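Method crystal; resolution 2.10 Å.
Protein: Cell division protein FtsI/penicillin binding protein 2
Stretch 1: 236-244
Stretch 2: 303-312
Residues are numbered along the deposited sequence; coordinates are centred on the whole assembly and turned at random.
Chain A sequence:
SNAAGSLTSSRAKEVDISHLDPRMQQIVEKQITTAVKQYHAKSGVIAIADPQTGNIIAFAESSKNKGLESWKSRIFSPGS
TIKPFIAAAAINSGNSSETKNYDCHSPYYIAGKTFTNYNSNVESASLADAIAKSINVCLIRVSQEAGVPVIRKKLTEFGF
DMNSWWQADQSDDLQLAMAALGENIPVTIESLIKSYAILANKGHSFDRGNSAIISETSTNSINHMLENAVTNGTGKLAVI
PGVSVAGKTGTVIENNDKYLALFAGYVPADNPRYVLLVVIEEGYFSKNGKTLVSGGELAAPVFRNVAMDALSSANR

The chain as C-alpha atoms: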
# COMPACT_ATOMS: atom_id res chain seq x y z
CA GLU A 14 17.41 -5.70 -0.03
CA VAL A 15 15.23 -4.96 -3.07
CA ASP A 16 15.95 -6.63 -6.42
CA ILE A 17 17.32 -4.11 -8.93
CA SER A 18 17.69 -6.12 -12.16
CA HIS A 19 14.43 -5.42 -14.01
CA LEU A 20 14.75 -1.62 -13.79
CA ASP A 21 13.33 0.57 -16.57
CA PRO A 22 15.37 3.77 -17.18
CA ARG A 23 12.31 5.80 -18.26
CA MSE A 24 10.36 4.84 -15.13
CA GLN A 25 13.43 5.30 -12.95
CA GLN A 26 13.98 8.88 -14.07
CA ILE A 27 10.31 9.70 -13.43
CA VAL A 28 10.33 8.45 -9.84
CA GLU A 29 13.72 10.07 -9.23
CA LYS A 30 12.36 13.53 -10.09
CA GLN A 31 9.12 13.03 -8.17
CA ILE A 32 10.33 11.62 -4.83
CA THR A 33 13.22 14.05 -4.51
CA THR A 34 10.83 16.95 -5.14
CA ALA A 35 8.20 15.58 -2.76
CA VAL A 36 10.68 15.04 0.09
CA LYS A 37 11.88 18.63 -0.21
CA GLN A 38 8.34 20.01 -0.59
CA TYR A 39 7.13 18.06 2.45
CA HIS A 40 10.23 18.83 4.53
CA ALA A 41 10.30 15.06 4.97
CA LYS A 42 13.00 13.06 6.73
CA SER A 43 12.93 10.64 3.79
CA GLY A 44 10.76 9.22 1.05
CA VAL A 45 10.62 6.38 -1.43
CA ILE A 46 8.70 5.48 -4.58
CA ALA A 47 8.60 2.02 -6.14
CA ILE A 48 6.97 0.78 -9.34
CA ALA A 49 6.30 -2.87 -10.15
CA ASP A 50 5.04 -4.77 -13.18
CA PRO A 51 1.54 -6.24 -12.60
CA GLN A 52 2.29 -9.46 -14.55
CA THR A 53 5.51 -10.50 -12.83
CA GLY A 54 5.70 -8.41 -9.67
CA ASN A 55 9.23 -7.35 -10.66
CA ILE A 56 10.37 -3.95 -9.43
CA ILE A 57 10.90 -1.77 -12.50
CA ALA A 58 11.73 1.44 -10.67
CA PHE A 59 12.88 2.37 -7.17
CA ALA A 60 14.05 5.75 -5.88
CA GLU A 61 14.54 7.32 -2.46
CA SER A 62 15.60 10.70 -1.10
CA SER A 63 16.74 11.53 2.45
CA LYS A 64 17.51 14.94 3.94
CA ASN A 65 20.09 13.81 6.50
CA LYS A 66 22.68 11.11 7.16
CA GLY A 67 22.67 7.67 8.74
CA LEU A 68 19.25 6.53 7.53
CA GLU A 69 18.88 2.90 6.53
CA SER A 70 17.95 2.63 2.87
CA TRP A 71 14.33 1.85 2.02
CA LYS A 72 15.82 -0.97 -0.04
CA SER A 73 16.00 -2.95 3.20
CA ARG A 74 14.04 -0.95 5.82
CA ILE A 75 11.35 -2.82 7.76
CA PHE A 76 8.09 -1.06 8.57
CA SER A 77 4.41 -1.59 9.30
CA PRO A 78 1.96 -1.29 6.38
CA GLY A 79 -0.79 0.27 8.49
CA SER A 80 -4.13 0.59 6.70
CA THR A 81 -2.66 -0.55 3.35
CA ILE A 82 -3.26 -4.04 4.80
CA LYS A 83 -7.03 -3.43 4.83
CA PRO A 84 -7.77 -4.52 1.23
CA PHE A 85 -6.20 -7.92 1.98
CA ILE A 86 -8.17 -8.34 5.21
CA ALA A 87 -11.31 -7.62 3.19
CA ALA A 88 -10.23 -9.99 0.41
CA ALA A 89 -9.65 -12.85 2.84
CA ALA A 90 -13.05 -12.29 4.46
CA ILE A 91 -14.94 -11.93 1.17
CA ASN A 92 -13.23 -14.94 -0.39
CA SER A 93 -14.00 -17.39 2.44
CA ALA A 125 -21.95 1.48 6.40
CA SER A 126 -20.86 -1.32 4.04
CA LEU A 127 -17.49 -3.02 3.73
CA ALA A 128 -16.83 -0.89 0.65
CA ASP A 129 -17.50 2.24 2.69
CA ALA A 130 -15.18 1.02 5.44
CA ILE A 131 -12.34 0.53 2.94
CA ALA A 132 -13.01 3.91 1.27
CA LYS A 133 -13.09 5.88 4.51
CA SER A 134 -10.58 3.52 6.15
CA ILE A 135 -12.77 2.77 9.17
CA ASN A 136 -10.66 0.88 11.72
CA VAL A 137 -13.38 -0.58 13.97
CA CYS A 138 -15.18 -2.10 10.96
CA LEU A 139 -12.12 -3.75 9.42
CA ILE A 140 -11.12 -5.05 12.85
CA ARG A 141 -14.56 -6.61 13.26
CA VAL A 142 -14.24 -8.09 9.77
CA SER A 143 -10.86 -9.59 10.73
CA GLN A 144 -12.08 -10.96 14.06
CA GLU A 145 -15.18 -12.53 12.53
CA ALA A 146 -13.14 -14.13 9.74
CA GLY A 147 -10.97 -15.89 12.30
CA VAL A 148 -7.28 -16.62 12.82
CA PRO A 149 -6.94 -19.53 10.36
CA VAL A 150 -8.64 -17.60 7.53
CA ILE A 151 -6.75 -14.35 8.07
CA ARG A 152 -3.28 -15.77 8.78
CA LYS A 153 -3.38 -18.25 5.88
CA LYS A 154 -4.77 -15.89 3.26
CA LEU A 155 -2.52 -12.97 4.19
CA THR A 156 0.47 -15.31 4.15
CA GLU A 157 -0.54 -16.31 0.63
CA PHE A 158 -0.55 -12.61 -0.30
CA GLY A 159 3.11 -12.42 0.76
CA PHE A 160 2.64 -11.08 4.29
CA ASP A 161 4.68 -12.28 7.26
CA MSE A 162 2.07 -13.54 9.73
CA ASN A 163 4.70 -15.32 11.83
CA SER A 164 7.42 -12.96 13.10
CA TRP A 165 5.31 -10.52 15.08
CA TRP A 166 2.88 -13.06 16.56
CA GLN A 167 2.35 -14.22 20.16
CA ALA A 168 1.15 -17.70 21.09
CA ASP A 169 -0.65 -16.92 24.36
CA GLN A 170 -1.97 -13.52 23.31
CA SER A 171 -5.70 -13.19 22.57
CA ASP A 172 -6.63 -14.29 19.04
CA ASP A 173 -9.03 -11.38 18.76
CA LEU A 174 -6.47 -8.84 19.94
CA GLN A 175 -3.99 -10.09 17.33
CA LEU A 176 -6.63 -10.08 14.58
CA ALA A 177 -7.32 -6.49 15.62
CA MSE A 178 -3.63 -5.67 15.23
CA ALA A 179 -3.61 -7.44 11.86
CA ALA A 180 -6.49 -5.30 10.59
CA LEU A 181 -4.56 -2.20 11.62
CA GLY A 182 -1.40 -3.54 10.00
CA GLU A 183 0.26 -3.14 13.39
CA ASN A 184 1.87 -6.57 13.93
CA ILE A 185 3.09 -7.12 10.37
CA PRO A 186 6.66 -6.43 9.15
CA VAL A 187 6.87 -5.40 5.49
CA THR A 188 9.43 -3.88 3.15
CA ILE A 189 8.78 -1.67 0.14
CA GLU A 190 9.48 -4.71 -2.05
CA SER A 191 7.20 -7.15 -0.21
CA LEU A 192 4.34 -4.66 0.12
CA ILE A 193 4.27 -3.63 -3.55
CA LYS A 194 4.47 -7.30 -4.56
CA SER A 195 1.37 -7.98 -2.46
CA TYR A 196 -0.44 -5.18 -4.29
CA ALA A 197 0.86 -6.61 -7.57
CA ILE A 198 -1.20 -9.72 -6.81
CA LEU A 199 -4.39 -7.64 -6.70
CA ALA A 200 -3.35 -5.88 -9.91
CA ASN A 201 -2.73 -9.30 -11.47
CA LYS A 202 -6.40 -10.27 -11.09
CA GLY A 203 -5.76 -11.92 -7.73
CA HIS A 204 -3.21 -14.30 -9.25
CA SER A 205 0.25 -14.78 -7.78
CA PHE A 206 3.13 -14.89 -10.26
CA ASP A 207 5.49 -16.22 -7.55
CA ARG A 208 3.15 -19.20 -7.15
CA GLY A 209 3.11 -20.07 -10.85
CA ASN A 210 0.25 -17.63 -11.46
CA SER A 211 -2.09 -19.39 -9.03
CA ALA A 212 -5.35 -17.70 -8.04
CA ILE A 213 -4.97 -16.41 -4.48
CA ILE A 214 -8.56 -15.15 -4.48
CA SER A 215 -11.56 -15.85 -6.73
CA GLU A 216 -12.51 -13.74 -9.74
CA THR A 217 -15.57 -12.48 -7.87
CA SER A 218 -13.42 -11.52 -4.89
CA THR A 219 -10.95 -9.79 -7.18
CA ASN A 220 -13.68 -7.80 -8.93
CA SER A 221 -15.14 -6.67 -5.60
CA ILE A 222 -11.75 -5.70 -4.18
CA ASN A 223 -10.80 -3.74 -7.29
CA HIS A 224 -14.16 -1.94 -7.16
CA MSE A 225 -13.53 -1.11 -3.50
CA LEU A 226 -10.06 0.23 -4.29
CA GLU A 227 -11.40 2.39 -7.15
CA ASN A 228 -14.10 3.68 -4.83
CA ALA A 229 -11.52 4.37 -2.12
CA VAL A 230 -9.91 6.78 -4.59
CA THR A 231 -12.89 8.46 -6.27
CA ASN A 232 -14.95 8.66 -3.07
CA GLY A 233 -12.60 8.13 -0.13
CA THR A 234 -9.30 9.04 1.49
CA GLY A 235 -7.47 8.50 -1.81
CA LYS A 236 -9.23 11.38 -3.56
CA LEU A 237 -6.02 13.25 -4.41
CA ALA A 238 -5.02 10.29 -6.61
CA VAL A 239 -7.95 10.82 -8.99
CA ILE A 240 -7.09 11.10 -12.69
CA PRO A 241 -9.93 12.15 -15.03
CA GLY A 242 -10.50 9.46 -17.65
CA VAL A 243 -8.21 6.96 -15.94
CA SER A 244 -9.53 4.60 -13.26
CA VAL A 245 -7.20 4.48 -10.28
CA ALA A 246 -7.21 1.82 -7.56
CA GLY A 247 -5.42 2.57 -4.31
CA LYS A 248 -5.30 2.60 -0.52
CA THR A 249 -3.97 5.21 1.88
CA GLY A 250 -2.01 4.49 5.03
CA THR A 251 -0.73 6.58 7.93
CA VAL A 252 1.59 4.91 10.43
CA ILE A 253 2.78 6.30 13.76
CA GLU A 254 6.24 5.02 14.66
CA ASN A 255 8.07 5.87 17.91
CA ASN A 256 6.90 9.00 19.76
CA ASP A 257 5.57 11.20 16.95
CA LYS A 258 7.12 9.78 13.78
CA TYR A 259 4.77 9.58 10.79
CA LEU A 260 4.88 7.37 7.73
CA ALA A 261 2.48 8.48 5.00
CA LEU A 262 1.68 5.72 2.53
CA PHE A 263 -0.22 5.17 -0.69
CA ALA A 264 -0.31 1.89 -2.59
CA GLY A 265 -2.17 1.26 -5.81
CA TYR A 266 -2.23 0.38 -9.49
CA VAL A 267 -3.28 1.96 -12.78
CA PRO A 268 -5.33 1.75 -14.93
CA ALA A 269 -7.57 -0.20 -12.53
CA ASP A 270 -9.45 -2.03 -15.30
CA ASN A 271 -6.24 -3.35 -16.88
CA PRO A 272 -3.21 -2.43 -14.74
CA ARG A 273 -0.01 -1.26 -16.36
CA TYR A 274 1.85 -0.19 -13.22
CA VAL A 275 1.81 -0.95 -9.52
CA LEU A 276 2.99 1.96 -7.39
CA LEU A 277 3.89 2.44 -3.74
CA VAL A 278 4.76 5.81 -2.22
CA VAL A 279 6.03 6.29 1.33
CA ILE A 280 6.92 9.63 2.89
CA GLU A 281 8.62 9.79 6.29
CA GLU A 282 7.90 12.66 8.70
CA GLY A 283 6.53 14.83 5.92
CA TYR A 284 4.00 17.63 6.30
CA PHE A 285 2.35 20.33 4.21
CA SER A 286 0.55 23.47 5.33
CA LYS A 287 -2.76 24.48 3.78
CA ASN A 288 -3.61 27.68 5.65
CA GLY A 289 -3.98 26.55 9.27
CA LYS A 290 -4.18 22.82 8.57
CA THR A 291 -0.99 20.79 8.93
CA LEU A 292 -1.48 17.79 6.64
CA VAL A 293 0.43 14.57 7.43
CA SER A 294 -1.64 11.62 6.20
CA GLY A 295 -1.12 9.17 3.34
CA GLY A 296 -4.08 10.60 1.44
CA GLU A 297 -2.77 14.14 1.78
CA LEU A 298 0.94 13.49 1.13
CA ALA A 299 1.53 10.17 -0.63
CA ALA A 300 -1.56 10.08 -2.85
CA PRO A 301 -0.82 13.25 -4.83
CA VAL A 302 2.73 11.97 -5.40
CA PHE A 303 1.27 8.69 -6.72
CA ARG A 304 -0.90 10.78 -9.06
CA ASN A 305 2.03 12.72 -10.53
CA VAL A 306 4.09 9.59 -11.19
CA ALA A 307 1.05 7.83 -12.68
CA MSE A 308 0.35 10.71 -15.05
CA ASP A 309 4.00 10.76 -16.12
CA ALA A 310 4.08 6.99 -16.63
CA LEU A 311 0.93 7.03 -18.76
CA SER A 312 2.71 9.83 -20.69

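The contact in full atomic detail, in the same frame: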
# COMPACT_ATOMS: atom_id res chain seq x y z
N LYS A 236 -8.67 10.46 -2.58
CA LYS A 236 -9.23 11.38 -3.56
C LYS A 236 -8.20 12.17 -4.36
O LYS A 236 -8.42 12.48 -5.54
CB LYS A 236 -10.23 12.33 -2.89
CG LYS A 236 -11.22 12.96 -3.85
CD LYS A 236 -12.22 13.82 -3.10
CE LYS A 236 -13.06 14.65 -4.06
NZ LYS A 236 -13.93 15.61 -3.33
N LEU A 237 -7.06 12.48 -3.74
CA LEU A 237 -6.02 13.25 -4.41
C LEU A 237 -5.27 12.43 -5.47
O LEU A 237 -4.40 12.95 -6.16
CB LEU A 237 -5.03 13.82 -3.39
CG LEU A 237 -5.57 14.78 -2.33
CD1 LEU A 237 -4.44 15.35 -1.49
CD2 LEU A 237 -6.37 15.90 -2.97
N ALA A 238 -5.61 11.15 -5.58
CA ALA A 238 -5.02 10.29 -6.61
C ALA A 238 -5.89 10.19 -7.86
O ALA A 238 -5.54 9.48 -8.80
CB ALA A 238 -4.74 8.90 -6.04
N VAL A 239 -7.03 10.88 -7.86
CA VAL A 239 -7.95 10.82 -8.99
C VAL A 239 -7.34 11.37 -10.28
O VAL A 239 -6.74 12.44 -10.27
CB VAL A 239 -9.26 11.58 -8.69
CG1 VAL A 239 -10.04 11.84 -9.98
CG2 VAL A 239 -10.10 10.81 -7.68
N ILE A 240 -7.49 10.62 -11.37
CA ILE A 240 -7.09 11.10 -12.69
C ILE A 240 -8.26 10.99 -13.65
O ILE A 240 -8.68 9.89 -13.99
CB ILE A 240 -5.93 10.29 -13.27
CG1 ILE A 240 -4.71 10.34 -12.35
CG2 ILE A 240 -5.58 10.78 -14.66
CD1 ILE A 240 -3.62 9.35 -12.72
N PRO A 241 -8.80 12.13 -14.09
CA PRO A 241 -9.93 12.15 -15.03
C PRO A 241 -9.68 11.27 -16.24
O PRO A 241 -8.68 11.44 -16.94
CB PRO A 241 -10.01 13.62 -15.44
CG PRO A 241 -9.50 14.35 -14.25
CD PRO A 241 -8.40 13.50 -13.70
N GLY A 242 -10.58 10.32 -16.48
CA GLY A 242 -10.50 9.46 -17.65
C GLY A 242 -9.64 8.23 -17.44
O GLY A 242 -9.50 7.41 -18.35
N VAL A 243 -9.05 8.11 -16.26
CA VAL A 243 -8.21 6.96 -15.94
C VAL A 243 -8.59 6.41 -14.56
O VAL A 243 -8.42 7.08 -13.55
CB VAL A 243 -6.71 7.33 -15.94
CG1 VAL A 243 -5.87 6.09 -15.72
CG2 VAL A 243 -6.32 8.02 -17.24
N SER A 244 -9.12 5.20 -14.53
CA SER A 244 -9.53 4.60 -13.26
C SER A 244 -8.32 4.24 -12.42
O SER A 244 -7.41 3.55 -12.88
CB SER A 244 -10.43 3.39 -13.49
OG SER A 244 -9.73 2.35 -14.14
N PHE A 303 1.73 9.81 -5.88
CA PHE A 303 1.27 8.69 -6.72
C PHE A 303 0.66 9.21 -8.02
O PHE A 303 0.99 8.73 -9.11
CB PHE A 303 0.23 7.88 -5.94
CG PHE A 303 -0.38 6.73 -6.70
CD1 PHE A 303 -1.39 6.93 -7.64
CD2 PHE A 303 0.00 5.42 -6.43
CE1 PHE A 303 -1.97 5.87 -8.32
CE2 PHE A 303 -0.58 4.35 -7.09
CZ PHE A 303 -1.56 4.58 -8.04
N ARG A 304 -0.22 10.19 -7.91
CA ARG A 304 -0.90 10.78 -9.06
C ARG A 304 0.08 11.34 -10.09
O ARG A 304 -0.06 11.09 -11.29
CB ARG A 304 -1.86 11.88 -8.61
CG ARG A 304 -2.59 12.57 -9.76
CD ARG A 304 -3.30 13.84 -9.30
NE ARG A 304 -4.13 14.42 -10.35
CZ ARG A 304 -4.43 15.71 -10.44
NH1 ARG A 304 -3.96 16.57 -9.54
NH2 ARG A 304 -5.20 16.15 -11.43
N ASN A 305 1.07 12.10 -9.62
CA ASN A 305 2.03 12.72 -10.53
C ASN A 305 2.87 11.68 -11.27
O ASN A 305 3.13 11.83 -12.46
CB ASN A 305 2.92 13.72 -9.79
CG ASN A 305 2.14 14.90 -9.25
OD1 ASN A 305 1.10 15.27 -9.78
ND2 ASN A 305 2.66 15.51 -8.19
N VAL A 306 3.31 10.65 -10.56
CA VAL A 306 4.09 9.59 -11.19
C VAL A 306 3.23 8.85 -12.21
O VAL A 306 3.66 8.59 -13.34
CB VAL A 306 4.64 8.59 -10.15
CG1 VAL A 306 5.26 7.39 -10.84
CG2 VAL A 306 5.65 9.28 -9.25
N ALA A 307 2.00 8.52 -11.81
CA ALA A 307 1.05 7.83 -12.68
C ALA A 307 0.78 8.60 -13.96
O ALA A 307 0.73 8.01 -15.04
CB ALA A 307 -0.25 7.56 -11.93
N MSE A 308 0.59 9.91 -13.86
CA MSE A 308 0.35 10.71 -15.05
C MSE A 308 1.57 10.76 -15.96
O MSE A 308 1.44 10.72 -17.18
CB MSE A 308 -0.13 12.12 -14.68
CG MSE A 308 -1.59 12.14 -14.26
SE MSE A 308 -2.20 13.86 -13.60
CE MSE A 308 -1.89 14.93 -15.20
N ASP A 309 2.76 10.82 -15.36
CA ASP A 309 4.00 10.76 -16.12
C ASP A 309 4.17 9.42 -16.82
O ASP A 309 4.55 9.37 -17.99
CB ASP A 309 5.21 10.99 -15.20
CG ASP A 309 5.47 12.46 -14.93
OD1 ASP A 309 4.58 13.29 -15.20
OD2 ASP A 309 6.58 12.78 -14.45
N ALA A 310 3.88 8.34 -16.11
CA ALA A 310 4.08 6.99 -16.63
C ALA A 310 3.15 6.72 -17.80
O ALA A 310 3.55 6.11 -18.80
CB ALA A 310 3.88 5.95 -15.54
N LEU A 311 1.91 7.18 -17.68
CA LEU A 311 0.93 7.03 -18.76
C LEU A 311 1.15 8.10 -19.83
O LEU A 311 0.29 8.33 -20.67
CB LEU A 311 -0.49 7.10 -18.19
CG LEU A 311 -0.83 6.13 -17.06
CD1 LEU A 311 -2.20 6.43 -16.47
CD2 LEU A 311 -0.76 4.69 -17.52
N SER A 312 2.32 8.73 -19.79
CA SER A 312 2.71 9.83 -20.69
C SER A 312 1.80 11.05 -20.57
O SER A 312 0.63 11.01 -20.93
CB SER A 312 2.80 9.36 -22.15
OG SER A 312 3.91 8.49 -22.33
O HOH W 1 -3.89 15.80 -6.74

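The contact sets the last turns of a helix, 303-310, against a segment that has almost no regular structure of its own: a short 3-10 turn at 236-238, then an extended run that folds through a type II turn from Ile 240 to Val 243. The two backbones come nearest at Ala 238 and Arg 304, whose CA atoms lie 4.8 Å apart. Beyond this point the contacts of the first stretch come from the Val 239 carbonyl and the side chains of Ile 240 and Val 243.

Phe 303 opens the helical stretch. Its CA-to-CB bond points sideways, but the t rotamer carries the ring nearer to the partner, where Phe 303 CD1 meets Ala 238 CB at 4.2 Å. The methyl approaches the ring obliquely, and both residues are buried, so this is a small piece of apolar packing at the inner part of the contact.

Arg 304 does the most work on the helix side, covered over 75 Å². It points toward the other stretch and runs out fully extended, t at chi1, chi2 and chi3, so that its aliphatic portion lies along the partner: Arg 304 CB is 4.1 Å from Ala 238 CA, and Arg 304 CG is 4.0 Å from Ile 240 CG1. Farther out the chain reaches backbone carbonyls. Arg 304 CD sits 3.4 Å from Leu 237 O, and Arg 304 NE is 3.3 Å from Val 239 O, a close polar approach. A water bridges Leu 237 and Arg 304, donating to Leu 237 O at 3.0 Å and accepting a weak hydrogen bond from Arg 304 NH1 at 2.9 Å. One long residue thus combines greasy cover near the backbone with polar reach at its end, near the carbonyls of Leu 237 and Val 239.

Asn 305 and Val 306 make no contact, as expected where a helix turns its other sides away. One turn on from Phe 303, Ala 307 points toward the loop, and Ala 307 CB receives Ile 240 CD1 at 3.9 Å. Met 308, a selenomethionine, touches the same methyl, Met 308 CG lying 3.8 Å from Ile 240 CD1. Ile 240 is therefore the main apolar anchor of the loop, with 73 Å² covered: it starts sideways, and its m, t rotamer brings the end in against Ala 307 and Met 308, while its CG1 packs on Arg 304.

Asp 309 and Ala 310 again stay clear. Leu 311, the first residue to leave helical phi/psi, points toward the loop while Leu 311 N still bonds to Ala 307 O at 3.0 Å. Leu 311 CD1 meets Val 243 CG1 at 3.8 Å. Val 243 closes the type II turn, Val 243 N bonding to Ile 240 O at 2.9 Å, and Gly 242, at phi 87°, takes a conformation that calls for glycine.

The rule is a helical spacing of Phe 303 and Arg 304, Ala 307 and Met 308, then Leu 311, answered by Leu 237 through Ile 240 and by Val 243.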